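Local coordinates for haloacid dehalogenase domain protein hydrolase (Planctomyces limnophilus, PDB 4OVY) that binds a calcium ion in a haloacid dehalogenase-type fold and is probably a hydrolase, perhaps a phosphatase, at residues A[229-234]-A[253-259]; A[37-43]-A[155-161]; A[239-243]-A[283-289]. All coordinates share one frame; numbering follows the deposited sequence.

Strands 38-41 and 230-233 are neighbours in one largely parallel sheet, so interactions 2 and 1 follow each other across it in the order 156-161, 38-41, 230-233, 253-260; their centres lie about 11 Å apart. Interaction 3 is formed by helices 239-246 and 279-287, with its centre about 9 Å from that of interaction 1 and 17 Å from that of interaction 2. Along the chain interaction 2 closes before the others open, whereas the segments of 1 and 3 alternate, because helix 239-246 connects strands 230-233 and 253-260. Asp42 and Asn234 bring interactions 2 and 1 together on one calcium ion at the C-terminal strand ends.

Interaction 1. Residues A[229-234]-A[253-259]; sequences VMAVGN and LGLIVHH. With CA (calcium ion), chain J.
Met230 and Leu253 open a parallel strand pair that belongs to a beta-alpha-beta unit of the HAD-type, Rossmann-like core, with helix 239-246 as the connection. The segment axes diverge by only 11°, and five backbone hydrogen bonds zip the strands, from Leu253 N to Val229 O through to Val257 N to Gly233 O at 2.8 Å. Selenomethionine Met230 can be followed outward: CB and CG pass Leu253 O, CG at 3.5 Å, and CE ends against Leu255 CD1 at 3.8 Å. The reach follows from a fully extended chain with CG anti to the backbone N (chi1 -176°). Leu255 CD1 also meets Val232 CG2, while Val232 CG1 touches Val257 CG2 at 4.1 Å, extending the apolar row of Met230, Val232 and Leu255 to Val257. On the Ala231 and Ile256 face, helix 239-246 covers the sheet through Leu242. Past the strand end, Asn234 leaves the sheet, its CB 3.3 Å from Val257 O, a buried carbonyl without a hydrogen-bond partner. The Asn234 amide plane stands 68° from the His259 ring, whose NE2 is bonded to Gly45 O. Asn234 OD1, also hydrogen-bonded to Thr46, binds the calcium ion at 2.4 Å.

Interaction 2. Residues A[37-43]-A[155-161]; sequences RIVTFDN and FKTFIVS. With CA (calcium ion), chain J.
Arg37 and Phe155 begin the pairing of strand 38-41 with strand 156-161, two parallel strands of the HAD-type core whose segment axes cross at -34°. Five backbone hydrogen bonds carry the pair; the two centred on Val39, from its N to Lys156 O and from Phe158 N to its O, are nearly straight, each 175° at the hydrogen.

Apolar contacts form on both faces. Arg37 CB sits over one face of the Phe155 ring, 4.0 Å from the centroid, a CH-pi contact, and Val39 CG1 touches Phe155 CD2 at 4.1 Å. Replacing Phe155 by alanine is likely to leave Arg37 CB and Val39 CG1 without their aromatic cover and to open a gap beside helix 11-24. Val39 CG1, held between the backbone N and the carbonyl carbon (chi1 57°), lies alongside Thr157 CG2 at 3.7 Å. On the other face Ile38 CG2 meets Phe158 CD1, and Thr40 CG2 presses on Val160 CG2 at 3.5 Å.

Polar and metal contacts gather at the C-terminal end. Asp42 OD2 binds the calcium ion at 2.3 Å, while OD1 takes a bond from a water at 2.6 Å that also bonds Ser161 OG, itself hydrogen-bonded to Ala163 N. Lys216 NZ forms a salt bridge with Asp42 OD1. The position of Asp42 at the strand end, on the metal, is consistent with the first aspartate of a HAD-type DxDx(T/V) motif.

Helix 141-152 covers the Phe41 and Thr157 face, helix 11-24 packs on Phe155, and strand 230-233 flanks strand 38-41 on the side away from 156-161.

Interaction 3. Residues A[239-243]-A[283-289]; sequences YEMLE and DATSKGW
The Tyr239 ring receives Trp289 CH2 over the centre of one face, a T-shaped (edge-to-face) pair with centroids 5.0 Å apart and planes at 82°. It joins helices 239-246 and 279-287 of the HAD-type alpha/beta core, which run nearly parallel; their segment axes come no closer than 12.3 Å, so long side chains bridge the space. Asp283 OD2 lies at the tyrosine's edge, in its plane. The indole is itself sandwiched: Lys287 CB lies 3.4 Å above one face and Leu242 CB 3.4 Å over the opposite face, offset toward the rim, while the edge of the indole turns to Tyr239. Leu242 CD1 adds a CH-pi contact on that same leucine-bearing face, over the six-membered ring. Trp289 follows directly on a Schellman motif at Gly288, which closes helix 279-287 and turns the chain toward strand 290-293. The indole NE1 is bonded to Thr246 OG1, which would hold the ring's rotation, and Ile256 of the sheet touches both Leu242 and Trp289, its CD1 coming to the CE3 side of the indole.

Polar bonds also cross between the helices. Tyr239 OH donates to Asp283 OD2 at 2.6 Å, approaching the anti lone pair, and its phenol ring is turned 64° from the carboxylate. The tyrosine reaches across because CG is anti to the backbone N (chi1 -166°). Glu243 has two partners: OE1 is hydrogen-bonded to Tyr192 OH of the second subunit, linking helix 239-246 to that subunit, and OE2 forms a salt bridge with Lys287 NZ at 2.7 Å, again through its anti lone pair.

Interaction 1. Residues A[229-234]-A[253-259]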
loop_
_atom_site.group_PDB
_atom_site.type_symbol
_atom_site.label_atom_id
_atom_site.label_comp_id
_atom_site.label_asym_id
_atom_site.label_seq_id
_atom_site.Cartn_x
_atom_site.Cartn_y
_atom_site.Cartn_z
ATOM N N VAL A 229 -1.083 -9.476 -12.946
ATOM C CA VAL A 229 -1.228 -10.396 -14.077
ATOM C C VAL A 229 -2.552 -10.207 -14.823
ATOM O O VAL A 229 -2.760 -10.793 -15.889
ATOM C CB VAL A 229 -1.055 -11.866 -13.638
ATOM C CG1 VAL A 229 0.292 -12.048 -12.948
ATOM C CG2 VAL A 229 -2.203 -12.306 -12.744
HETATM N N MSE A 230 -3.437 -9.382 -14.268
HETATM C CA MSE A 230 -4.701 -9.048 -14.919
HETATM C C MSE A 230 -5.156 -7.683 -14.481
HETATM O O MSE A 230 -4.847 -7.250 -13.375
HETATM C CB MSE A 230 -5.714 -10.118 -14.525
HETATM C CG MSE A 230 -7.060 -9.981 -15.202
HETATM SE SE MSE A 230 -8.142 -11.537 -14.635
HETATM C CE MSE A 230 -9.915 -10.852 -15.147
ATOM N N ALA A 231 -5.868 -6.986 -15.363
ATOM C CA ALA A 231 -6.431 -5.682 -15.042
ATOM C C ALA A 231 -7.707 -5.457 -15.823
ATOM O O ALA A 231 -7.831 -5.896 -16.965
ATOM C CB ALA A 231 -5.434 -4.571 -15.327
ATOM N N VAL A 232 -8.651 -4.771 -15.190
ATOM C CA VAL A 232 -9.901 -4.403 -15.818
ATOM C C VAL A 232 -10.159 -2.913 -15.610
ATOM O O VAL A 232 -10.083 -2.403 -14.489
ATOM C CB VAL A 232 -11.096 -5.209 -15.268
ATOM C CG1 VAL A 232 -12.340 -4.927 -16.098
ATOM C CG2 VAL A 232 -10.771 -6.702 -15.243
ATOM N N GLY A 233 -10.458 -2.227 -16.706
ATOM C CA GLY A 233 -10.777 -0.807 -16.679
ATOM C C GLY A 233 -11.936 -0.529 -17.611
ATOM O O GLY A 233 -12.587 -1.467 -18.091
ATOM N N ASN A 234 -12.209 0.752 -17.860
ATOM C CA ASN A 234 -13.277 1.132 -18.789
ATOM C C ASN A 234 -13.029 2.426 -19.567
ATOM O O ASN A 234 -13.793 2.741 -20.472
ATOM C CB ASN A 234 -14.600 1.288 -18.047
ATOM C CG ASN A 234 -14.628 2.528 -17.180
ATOM O OD1 ASN A 234 -13.874 2.635 -16.222
ATOM N ND2 ASN A 234 -15.486 3.481 -17.524
ATOM N N LEU A 253 -3.582 -10.326 -18.808
ATOM C CA LEU A 253 -4.882 -10.155 -19.449
ATOM C C LEU A 253 -5.476 -8.793 -19.093
ATOM O O LEU A 253 -5.542 -8.422 -17.920
ATOM C CB LEU A 253 -5.842 -11.271 -19.017
ATOM C CG LEU A 253 -7.263 -11.228 -19.590
ATOM C CD1 LEU A 253 -7.241 -11.400 -21.105
ATOM C CD2 LEU A 253 -8.146 -12.291 -18.951
ATOM N N GLY A 254 -5.891 -8.051 -20.111
ATOM C CA GLY A 254 -6.573 -6.773 -19.907
ATOM C C GLY A 254 -7.968 -6.787 -20.505
ATOM O O GLY A 254 -8.172 -7.255 -21.638
ATOM N N LEU A 255 -8.933 -6.282 -19.744
ATOM C CA LEU A 255 -10.293 -6.137 -20.239
ATOM C C LEU A 255 -10.809 -4.722 -20.067
ATOM O O LEU A 255 -10.390 -3.994 -19.161
ATOM C CB LEU A 255 -11.238 -7.123 -19.545
ATOM C CG LEU A 255 -10.879 -8.597 -19.797
ATOM C CD1 LEU A 255 -10.348 -9.225 -18.521
ATOM C CD2 LEU A 255 -12.077 -9.386 -20.303
ATOM N N ILE A 256 -11.731 -4.358 -20.948
ATOM C CA ILE A 256 -12.366 -3.051 -20.938
ATOM C C ILE A 256 -13.886 -3.219 -20.859
ATOM O O ILE A 256 -14.482 -3.932 -21.663
ATOM C CB ILE A 256 -12.018 -2.257 -22.213
ATOM C CG1 ILE A 256 -10.526 -1.915 -22.225
ATOM C CG2 ILE A 256 -12.872 -0.994 -22.308
ATOM C CD1 ILE A 256 -10.034 -1.396 -23.557
ATOM N N VAL A 257 -14.502 -2.548 -19.896
ATOM C CA VAL A 257 -15.957 -2.517 -19.789
ATOM C C VAL A 257 -16.484 -1.413 -20.708
ATOM O O VAL A 257 -16.246 -0.220 -20.458
ATOM C CB VAL A 257 -16.422 -2.260 -18.338
ATOM C CG1 VAL A 257 -17.943 -2.236 -18.252
ATOM C CG2 VAL A 257 -15.842 -3.296 -17.389
ATOM N N HIS A 258 -17.186 -1.824 -21.765
ATOM C CA HIS A 258 -17.755 -0.920 -22.751
ATOM C C HIS A 258 -19.236 -0.693 -22.467
ATOM O O HIS A 258 -20.048 -1.628 -22.490
ATOM C CB HIS A 258 -17.548 -1.487 -24.164
ATOM C CG HIS A 258 -17.830 -0.516 -25.272
ATOM N ND1 HIS A 258 -17.961 -0.908 -26.588
ATOM C CD2 HIS A 258 -18.014 0.826 -25.261
ATOM C CE1 HIS A 258 -18.204 0.149 -27.342
ATOM N NE2 HIS A 258 -18.243 1.215 -26.561
ATOM N N HIS A 259 -19.582 0.557 -22.199
ATOM C CA HIS A 259 -20.951 0.925 -21.844
ATOM C C HIS A 259 -21.802 1.137 -23.084
ATOM O O HIS A 259 -21.861 2.238 -23.642
ATOM C CB HIS A 259 -20.930 2.167 -20.969
ATOM C CG HIS A 259 -20.279 1.936 -19.645
ATOM N ND1 HIS A 259 -20.996 1.779 -18.480
ATOM C CD2 HIS A 259 -18.978 1.772 -19.311
ATOM C CE1 HIS A 259 -20.162 1.565 -17.479
ATOM N NE2 HIS A 259 -18.931 1.551 -17.957
HETATM CA CA CA J . -13.147 4.543 -14.926
HETATM O O HOH W 1 -10.491 5.263 -15.529
HETATM O O HOH W 2 -13.866 6.467 -15.304
#

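Interaction 2. Residues A[37-43]-A[155-161]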
loop_
_atom_site.group_PDB
_atom_site.type_symbol
_atom_site.label_atom_id
_atom_site.label_comp_id
_atom_site.label_asym_id
_atom_site.label_seq_id
_atom_site.Cartn_x
_atom_site.Cartn_y
_atom_site.Cartn_z
ATOM N N ARG A 37 -0.536 -13.691 -7.999
ATOM C CA ARG A 37 -1.849 -13.527 -8.627
ATOM C C ARG A 37 -2.538 -12.235 -8.193
ATOM O O ARG A 37 -3.479 -12.245 -7.399
ATOM C CB ARG A 37 -2.729 -14.740 -8.338
ATOM C CG ARG A 37 -2.151 -16.025 -8.909
ATOM C CD ARG A 37 -3.047 -17.217 -8.632
ATOM N NE ARG A 37 -2.315 -18.449 -8.876
ATOM C CZ ARG A 37 -2.708 -19.660 -8.504
ATOM N NH1 ARG A 37 -3.866 -19.844 -7.873
ATOM N NH2 ARG A 37 -1.925 -20.697 -8.771
ATOM N N ILE A 38 -2.047 -11.127 -8.731
ATOM C CA ILE A 38 -2.559 -9.793 -8.436
ATOM C C ILE A 38 -3.408 -9.350 -9.613
ATOM O O ILE A 38 -2.962 -9.423 -10.770
ATOM C CB ILE A 38 -1.403 -8.776 -8.279
ATOM C CG1 ILE A 38 -0.422 -9.206 -7.182
ATOM C CG2 ILE A 38 -1.937 -7.369 -8.032
ATOM C CD1 ILE A 38 -1.078 -9.543 -5.867
ATOM N N VAL A 39 -4.622 -8.892 -9.318
ATOM C CA VAL A 39 -5.516 -8.326 -10.325
ATOM C C VAL A 39 -6.006 -6.955 -9.868
ATOM O O VAL A 39 -6.374 -6.780 -8.706
ATOM C CB VAL A 39 -6.706 -9.263 -10.655
ATOM C CG1 VAL A 39 -7.510 -9.613 -9.417
ATOM C CG2 VAL A 39 -7.607 -8.639 -11.709
ATOM N N THR A 40 -5.990 -5.989 -10.788
ATOM C CA THR A 40 -6.368 -4.612 -10.486
ATOM C C THR A 40 -7.595 -4.180 -11.284
ATOM O O THR A 40 -7.700 -4.441 -12.487
ATOM C CB THR A 40 -5.212 -3.625 -10.749
ATOM O OG1 THR A 40 -4.730 -3.778 -12.091
ATOM C CG2 THR A 40 -4.090 -3.844 -9.768
ATOM N N PHE A 41 -8.513 -3.515 -10.592
ATOM C CA PHE A 41 -9.742 -2.992 -11.172
ATOM C C PHE A 41 -9.823 -1.490 -10.943
ATOM O O PHE A 41 -9.599 -1.014 -9.833
ATOM C CB PHE A 41 -10.965 -3.604 -10.477
ATOM C CG PHE A 41 -11.122 -5.081 -10.696
ATOM C CD1 PHE A 41 -10.439 -5.993 -9.904
ATOM C CD2 PHE A 41 -11.975 -5.561 -11.677
ATOM C CE1 PHE A 41 -10.587 -7.356 -10.106
ATOM C CE2 PHE A 41 -12.123 -6.926 -11.885
ATOM C CZ PHE A 41 -11.432 -7.820 -11.094
ATOM N N ASP A 42 -10.196 -0.743 -11.974
ATOM C CA ASP A 42 -10.741 0.588 -11.743
ATOM C C ASP A 42 -12.083 0.426 -11.015
ATOM O O ASP A 42 -12.673 -0.667 -11.020
ATOM C CB ASP A 42 -10.930 1.322 -13.067
ATOM C CG ASP A 42 -11.097 2.822 -12.898
ATOM O OD1 ASP A 42 -10.955 3.368 -11.788
ATOM O OD2 ASP A 42 -11.370 3.470 -13.912
ATOM N N ASN A 43 -12.560 1.500 -10.389
ATOM C CA ASN A 43 -13.861 1.487 -9.718
ATOM C C ASN A 43 -14.952 2.144 -10.573
ATOM O O ASN A 43 -15.799 1.457 -11.142
ATOM C CB ASN A 43 -13.763 2.165 -8.341
ATOM C CG ASN A 43 -15.048 2.036 -7.530
ATOM O OD1 ASN A 43 -15.755 1.026 -7.610
ATOM N ND2 ASN A 43 -15.353 3.058 -6.743
ATOM N N PHE A 155 -6.548 -15.283 -6.287
ATOM C CA PHE A 155 -6.103 -13.943 -6.698
ATOM C C PHE A 155 -6.355 -12.964 -5.570
ATOM O O PHE A 155 -7.329 -13.115 -4.836
ATOM C CB PHE A 155 -6.884 -13.417 -7.905
ATOM C CG PHE A 155 -6.466 -13.999 -9.217
ATOM C CD1 PHE A 155 -6.759 -15.313 -9.535
ATOM C CD2 PHE A 155 -5.805 -13.216 -10.158
ATOM C CE1 PHE A 155 -6.383 -15.849 -10.752
ATOM C CE2 PHE A 155 -5.428 -13.747 -11.382
ATOM C CZ PHE A 155 -5.711 -15.065 -11.675
ATOM N N LYS A 156 -5.492 -11.959 -5.447
ATOM C CA LYS A 156 -5.748 -10.796 -4.595
ATOM C C LYS A 156 -6.284 -9.680 -5.473
ATOM O O LYS A 156 -5.604 -9.230 -6.400
ATOM C CB LYS A 156 -4.477 -10.305 -3.896
ATOM C CG LYS A 156 -3.948 -11.252 -2.839
ATOM C CD LYS A 156 -2.658 -10.752 -2.200
ATOM C CE LYS A 156 -2.894 -9.810 -1.031
ATOM N NZ LYS A 156 -1.756 -9.850 -0.059
ATOM N N THR A 157 -7.491 -9.227 -5.157
ATOM C CA THR A 157 -8.207 -8.245 -5.957
ATOM C C THR A 157 -7.976 -6.855 -5.371
ATOM O O THR A 157 -8.325 -6.609 -4.221
ATOM C CB THR A 157 -9.723 -8.531 -5.968
ATOM O OG1 THR A 157 -10.208 -8.619 -4.619
ATOM C CG2 THR A 157 -10.028 -9.840 -6.697
ATOM N N PHE A 158 -7.381 -5.964 -6.162
ATOM C CA PHE A 158 -7.147 -4.577 -5.759
ATOM C C PHE A 158 -8.010 -3.610 -6.577
ATOM O O PHE A 158 -8.280 -3.835 -7.766
ATOM C CB PHE A 158 -5.691 -4.177 -6.015
ATOM C CG PHE A 158 -4.707 -4.718 -5.026
ATOM C CD1 PHE A 158 -4.301 -6.047 -5.086
ATOM C CD2 PHE A 158 -4.123 -3.882 -4.078
ATOM C CE1 PHE A 158 -3.363 -6.538 -4.194
ATOM C CE2 PHE A 158 -3.189 -4.372 -3.188
ATOM C CZ PHE A 158 -2.809 -5.699 -3.244
ATOM N N ILE A 159 -8.408 -2.512 -5.946
ATOM C CA ILE A 159 -8.922 -1.358 -6.679
ATOM C C ILE A 159 -7.775 -0.382 -6.942
ATOM O O ILE A 159 -6.959 -0.118 -6.055
ATOM C CB ILE A 159 -10.049 -0.649 -5.907
ATOM C CG1 ILE A 159 -11.321 -1.495 -5.959
ATOM C CG2 ILE A 159 -10.333 0.732 -6.484
ATOM C CD1 ILE A 159 -12.386 -1.026 -4.991
ATOM N N VAL A 160 -7.731 0.140 -8.165
ATOM C CA VAL A 160 -6.774 1.160 -8.573
ATOM C C VAL A 160 -7.575 2.246 -9.302
ATOM O O VAL A 160 -7.858 2.136 -10.489
ATOM C CB VAL A 160 -5.652 0.583 -9.458
ATOM C CG1 VAL A 160 -4.613 1.650 -9.786
ATOM C CG2 VAL A 160 -4.971 -0.590 -8.759
ATOM N N SER A 161 -7.942 3.291 -8.561
ATOM C CA SER A 161 -8.905 4.295 -9.026
ATOM C C SER A 161 -8.335 5.704 -8.921
ATOM O O SER A 161 -7.481 5.978 -8.088
ATOM C CB SER A 161 -10.191 4.192 -8.202
ATOM O OG SER A 161 -11.051 5.303 -8.401
HETATM CA CA CA J . -13.147 4.543 -14.926
HETATM O O HOH W 3 -12.355 5.152 -10.565
HETATM O O HOH W 1 -10.491 5.263 -15.529
HETATM O O HOH W 2 -13.866 6.467 -15.304
#

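Interaction 3. Residues A[239-243]-A[283-289]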
loop_
_atom_site.group_PDB
_atom_site.type_symbol
_atom_site.label_atom_id
_atom_site.label_comp_id
_atom_site.label_asym_id
_atom_site.label_seq_id
_atom_site.Cartn_x
_atom_site.Cartn_y
_atom_site.Cartn_z
ATOM N N TYR A 239 -5.572 3.386 -19.597
ATOM C CA TYR A 239 -4.703 2.930 -20.692
ATOM C C TYR A 239 -3.353 2.432 -20.181
ATOM O O TYR A 239 -2.935 1.336 -20.520
ATOM C CB TYR A 239 -4.483 4.048 -21.725
ATOM C CG TYR A 239 -3.882 3.594 -23.047
ATOM C CD1 TYR A 239 -2.545 3.220 -23.137
ATOM C CD2 TYR A 239 -4.642 3.575 -24.213
ATOM C CE1 TYR A 239 -1.987 2.814 -24.340
ATOM C CE2 TYR A 239 -4.088 3.176 -25.425
ATOM C CZ TYR A 239 -2.760 2.792 -25.477
ATOM O OH TYR A 239 -2.186 2.390 -26.664
ATOM N N GLU A 240 -2.670 3.244 -19.375
ATOM C CA GLU A 240 -1.355 2.869 -18.867
ATOM C C GLU A 240 -1.404 1.659 -17.929
ATOM O O GLU A 240 -0.519 0.812 -17.980
ATOM C CB GLU A 240 -0.656 4.056 -18.199
ATOM C CG GLU A 240 -0.229 5.151 -19.180
ATOM C CD GLU A 240 -1.249 6.266 -19.356
ATOM O OE1 GLU A 240 -2.455 6.072 -19.046
ATOM O OE2 GLU A 240 -0.828 7.351 -19.824
HETATM N N MSE A 241 -2.438 1.562 -17.094
HETATM C CA MSE A 241 -2.592 0.384 -16.231
HETATM C C MSE A 241 -2.691 -0.882 -17.073
HETATM O O MSE A 241 -2.001 -1.861 -16.804
HETATM C CB MSE A 241 -3.794 0.518 -15.296
HETATM C CG MSE A 241 -4.025 -0.787 -14.535
HETATM SE SE MSE A 241 -5.559 -0.645 -13.310
HETATM C CE MSE A 241 -7.026 -0.582 -14.632
ATOM N N LEU A 242 -3.549 -0.884 -18.088
ATOM C CA LEU A 242 -3.722 -2.066 -18.943
ATOM C C LEU A 242 -2.436 -2.393 -19.709
ATOM O O LEU A 242 -2.022 -3.550 -19.787
ATOM C CB LEU A 242 -4.884 -1.858 -19.912
ATOM C CG LEU A 242 -6.278 -1.706 -19.280
ATOM C CD1 LEU A 242 -7.284 -1.153 -20.282
ATOM C CD2 LEU A 242 -6.769 -3.020 -18.718
ATOM N N GLU A 243 -1.795 -1.360 -20.253
ATOM C CA GLU A 243 -0.547 -1.529 -21.002
ATOM C C GLU A 243 0.568 -2.129 -20.138
ATOM O O GLU A 243 1.294 -3.037 -20.565
ATOM C CB GLU A 243 -0.112 -0.178 -21.566
ATOM C CG GLU A 243 1.102 -0.201 -22.465
ATOM C CD GLU A 243 1.345 1.159 -23.090
ATOM O OE1 GLU A 243 1.622 2.118 -22.339
ATOM O OE2 GLU A 243 1.234 1.270 -24.330
ATOM N N ASP A 283 -7.368 1.075 -29.709
ATOM C CA ASP A 283 -6.166 0.242 -29.619
ATOM C C ASP A 283 -6.411 -1.163 -29.062
ATOM O O ASP A 283 -5.489 -1.984 -29.041
ATOM C CB ASP A 283 -5.093 0.934 -28.777
ATOM C CG ASP A 283 -4.320 1.984 -29.555
ATOM O OD1 ASP A 283 -4.597 2.192 -30.757
ATOM O OD2 ASP A 283 -3.421 2.598 -28.952
ATOM N N ALA A 284 -7.638 -1.454 -28.635
ATOM C CA ALA A 284 -7.921 -2.721 -27.952
ATOM C C ALA A 284 -7.462 -3.947 -28.751
ATOM O O ALA A 284 -6.769 -4.810 -28.220
ATOM C CB ALA A 284 -9.404 -2.838 -27.629
ATOM N N THR A 285 -7.853 -4.021 -30.019
ATOM C CA THR A 285 -7.501 -5.166 -30.856
ATOM C C THR A 285 -5.987 -5.331 -30.955
ATOM O O THR A 285 -5.472 -6.423 -30.732
ATOM C CB THR A 285 -8.124 -5.054 -32.259
ATOM O OG1 THR A 285 -9.548 -5.075 -32.139
ATOM C CG2 THR A 285 -7.689 -6.214 -33.147
ATOM N N SER A 286 -5.275 -4.249 -31.259
ATOM C CA SER A 286 -3.822 -4.320 -31.398
ATOM C C SER A 286 -3.132 -4.707 -30.088
ATOM O O SER A 286 -2.090 -5.353 -30.115
ATOM C CB SER A 286 -3.249 -3.000 -31.921
ATOM O OG SER A 286 -3.486 -1.944 -31.005
ATOM N N LYS A 287 -3.713 -4.311 -28.956
ATOM C CA LYS A 287 -3.155 -4.628 -27.631
ATOM C C LYS A 287 -3.564 -6.014 -27.111
ATOM O O LYS A 287 -2.957 -6.527 -26.168
ATOM C CB LYS A 287 -3.589 -3.568 -26.608
ATOM C CG LYS A 287 -3.052 -2.168 -26.873
ATOM C CD LYS A 287 -1.552 -2.089 -26.649
ATOM C CE LYS A 287 -1.099 -0.653 -26.425
ATOM N NZ LYS A 287 0.352 -0.593 -26.124
ATOM N N GLY A 288 -4.588 -6.614 -27.710
ATOM C CA GLY A 288 -5.151 -7.866 -27.201
ATOM C C GLY A 288 -6.087 -7.653 -26.018
ATOM O O GLY A 288 -6.415 -8.594 -25.288
ATOM N N TRP A 289 -6.521 -6.414 -25.823
ATOM C CA TRP A 289 -7.478 -6.093 -24.770
ATOM C C TRP A 289 -8.875 -6.575 -25.156
ATOM O O TRP A 289 -9.365 -6.295 -26.248
ATOM C CB TRP A 289 -7.500 -4.586 -24.499
ATOM C CG TRP A 289 -6.196 -4.032 -23.991
ATOM C CD1 TRP A 289 -5.192 -4.723 -23.383
ATOM C CD2 TRP A 289 -5.770 -2.656 -24.023
ATOM N NE1 TRP A 289 -4.162 -3.873 -23.050
ATOM C CE2 TRP A 289 -4.495 -2.599 -23.428
ATOM C CE3 TRP A 289 -6.336 -1.477 -24.517
ATOM C CZ2 TRP A 289 -3.782 -1.407 -23.291
ATOM C CZ3 TRP A 289 -5.622 -0.290 -24.383
ATOM C CH2 TRP A 289 -4.362 -0.266 -23.778
#